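Local coordinates for alanine racemase (PDB 4QHR), which belongs to the alanine racemase family, pairing an N-terminal TIM-barrel domain with a C-terminal domain rich in beta-strands, at residues A4-D9 against S349-Q354. Numbering follows the deposited sequence.
Sequences ATVYID and SRPVRQ
Ala4 to Ile8 and Val352 to Gln354 run side by side as parallel strands, joined by a ladder of four backbone hydrogen bonds: Val352 N to Ala4 O, Val6 N to Val352 O at 2.8 Å, Gln354 N to Val6 O, and Ile8 N to Gln354 O at 3.0 Å. CA-H...O contacts reinforce it, the shortest from Tyr7 CA to Gln354 O at 3.1 Å. On one face of the sheet, the extended side chain of Gln354 lies alongside Tyr7 and points the same way. Its NE2 reaches the ring edge, 3.7 Å from Tyr7 CE2, with the amide and ring planes 73° apart. Thr5 CG2, anti to its own backbone N, sits over a face of the same ring, toward the rim. On the other face, Val6 CG2 packs against Pro351 CB at 3.8 Å and lies above the rim of the Arg353 guanidinium. The Arg353 chain bends about CB-CG (chi2 62°), which brings CD beside Val6 CB. Its NH1 donates a hydrogen bond to Pro351 O at 2.8 Å, nearly in the guanidinium plane, and another to Ser348 O. Strand 4-8 lies between antiparallel 234-246, whose Phe236 touches both Val6 and Pro351, and the chain's last strand, in a mixed sheet formed mostly by the C-terminal part of the chain. Main-chain bonds thus set the register, while buried Val6 packs against Pro351 and Arg353, and Gln354's amide lies on the more exposed face with Tyr7.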
loop_
_atom_site.group_PDB
_atom_site.type_symbol
_atom_site.label_atom_id
_atom_site.label_comp_id
_atom_site.label_asym_id
_atom_site.label_seq_id
_atom_site.Cartn_x
_atom_site.Cartn_y
_atom_site.Cartn_z
ATOM N N ALA A 4 -14.704 -4.134 -2.964
ATOM C CA ALA A 4 -13.686 -3.357 -2.253
ATOM C C ALA A 4 -13.616 -2.066 -3.030
ATOM O O ALA A 4 -13.266 -2.063 -4.203
ATOM C CB ALA A 4 -12.341 -4.084 -2.286
ATOM N N THR A 5 -13.976 -0.971 -2.380
ATOM C CA THR A 5 -14.212 0.320 -3.031
ATOM C C THR A 5 -13.642 1.539 -2.264
ATOM O O THR A 5 -13.689 1.625 -1.057
ATOM C CB THR A 5 -15.716 0.492 -3.184
ATOM O OG1 THR A 5 -16.267 -0.706 -3.725
ATOM C CG2 THR A 5 -16.063 1.629 -4.130
ATOM N N VAL A 6 -13.107 2.473 -3.021
ATOM C CA VAL A 6 -12.523 3.718 -2.527
ATOM C C VAL A 6 -13.359 4.834 -3.163
ATOM O O VAL A 6 -13.339 4.986 -4.393
ATOM C CB VAL A 6 -11.074 3.864 -2.938
ATOM C CG1 VAL A 6 -10.552 5.281 -2.682
ATOM C CG2 VAL A 6 -10.172 2.827 -2.227
ATOM N N TYR A 7 -14.088 5.552 -2.325
ATOM C CA TYR A 7 -14.992 6.653 -2.714
ATOM C C TYR A 7 -14.322 7.947 -2.361
ATOM O O TYR A 7 -13.767 8.054 -1.273
ATOM C CB TYR A 7 -16.305 6.629 -1.904
ATOM C CG TYR A 7 -17.169 5.423 -2.112
ATOM C CD1 TYR A 7 -17.018 4.290 -1.315
ATOM C CD2 TYR A 7 -18.116 5.406 -3.073
ATOM C CE1 TYR A 7 -17.805 3.179 -1.483
ATOM C CE2 TYR A 7 -18.890 4.294 -3.262
ATOM C CZ TYR A 7 -18.732 3.185 -2.453
ATOM O OH TYR A 7 -19.495 2.073 -2.614
ATOM N N ILE A 8 -14.419 8.919 -3.249
ATOM C CA ILE A 8 -13.824 10.235 -3.071
ATOM C C ILE A 8 -14.902 11.313 -3.188
ATOM O O ILE A 8 -15.468 11.505 -4.281
ATOM C CB ILE A 8 -12.718 10.489 -4.144
ATOM C CG1 ILE A 8 -11.687 9.368 -4.184
ATOM C CG2 ILE A 8 -12.029 11.827 -3.874
ATOM C CD1 ILE A 8 -10.808 9.322 -2.915
ATOM N N ASP A 9 -15.168 12.025 -2.101
ATOM C CA ASP A 9 -16.214 13.087 -1.992
ATOM C C ASP A 9 -15.658 14.455 -2.418
ATOM O O ASP A 9 -14.867 15.050 -1.702
ATOM C CB ASP A 9 -16.745 13.050 -0.569
ATOM C CG ASP A 9 -17.746 14.148 -0.214
ATOM O OD1 ASP A 9 -18.214 14.983 -1.015
ATOM O OD2 ASP A 9 -18.078 14.131 1.004
ATOM N N SER A 349 -3.982 -1.123 -6.106
ATOM C CA SER A 349 -4.846 -0.880 -7.256
ATOM C C SER A 349 -6.082 -1.796 -7.246
ATOM O O SER A 349 -6.949 -1.615 -8.070
ATOM C CB SER A 349 -4.128 -1.076 -8.603
ATOM O OG SER A 349 -3.676 -2.428 -8.681
ATOM N N ARG A 350 -6.206 -2.725 -6.308
ATOM C CA ARG A 350 -7.318 -3.693 -6.371
ATOM C C ARG A 350 -8.697 -3.019 -6.120
ATOM O O ARG A 350 -9.628 -3.209 -6.942
ATOM C CB ARG A 350 -7.066 -4.871 -5.441
ATOM C CG ARG A 350 -8.199 -5.880 -5.511
ATOM C CD ARG A 350 -7.674 -7.254 -5.181
ATOM N NE ARG A 350 -7.347 -7.316 -3.759
ATOM C CZ ARG A 350 -6.817 -8.355 -3.133
ATOM N NH1 ARG A 350 -6.436 -9.426 -3.781
ATOM N NH2 ARG A 350 -6.617 -8.276 -1.836
ATOM N N PRO A 351 -8.840 -2.220 -5.037
ATOM C CA PRO A 351 -10.129 -1.534 -4.891
ATOM C C PRO A 351 -10.570 -0.679 -6.081
ATOM O O PRO A 351 -9.764 0.006 -6.677
ATOM C CB PRO A 351 -9.918 -0.659 -3.629
ATOM C CG PRO A 351 -8.886 -1.422 -2.858
ATOM C CD PRO A 351 -7.952 -1.906 -3.910
ATOM N N VAL A 352 -11.862 -0.705 -6.394
ATOM C CA VAL A 352 -12.441 0.199 -7.402
ATOM C C VAL A 352 -12.542 1.615 -6.859
ATOM O O VAL A 352 -12.977 1.792 -5.713
ATOM C CB VAL A 352 -13.838 -0.302 -7.869
ATOM C CG1 VAL A 352 -14.425 0.661 -8.865
ATOM C CG2 VAL A 352 -13.668 -1.657 -8.526
ATOM N N ARG A 353 -12.114 2.609 -7.651
ATOM C CA ARG A 353 -12.238 4.002 -7.273
ATOM C C ARG A 353 -13.532 4.565 -7.865
ATOM O O ARG A 353 -13.793 4.371 -9.053
ATOM C CB ARG A 353 -11.081 4.832 -7.782
ATOM C CG ARG A 353 -9.901 4.901 -6.853
ATOM C CD ARG A 353 -9.256 3.551 -6.571
ATOM N NE ARG A 353 -8.063 3.705 -5.740
ATOM C CZ ARG A 353 -7.274 2.691 -5.371
ATOM N NH1 ARG A 353 -7.545 1.423 -5.738
ATOM N NH2 ARG A 353 -6.210 2.960 -4.624
ATOM N N GLN A 354 -14.305 5.253 -7.030
ATOM C CA GLN A 354 -15.548 5.932 -7.415
ATOM C C GLN A 354 -15.588 7.369 -6.889
ATOM O O GLN A 354 -15.545 7.610 -5.656
ATOM C CB GLN A 354 -16.758 5.136 -6.869
ATOM C CG GLN A 354 -18.114 5.530 -7.464
ATOM C CD GLN A 354 -19.325 4.747 -6.899
ATOM O OE1 GLN A 354 -19.345 3.498 -6.928
ATOM N NE2 GLN A 354 -20.387 5.489 -6.412
#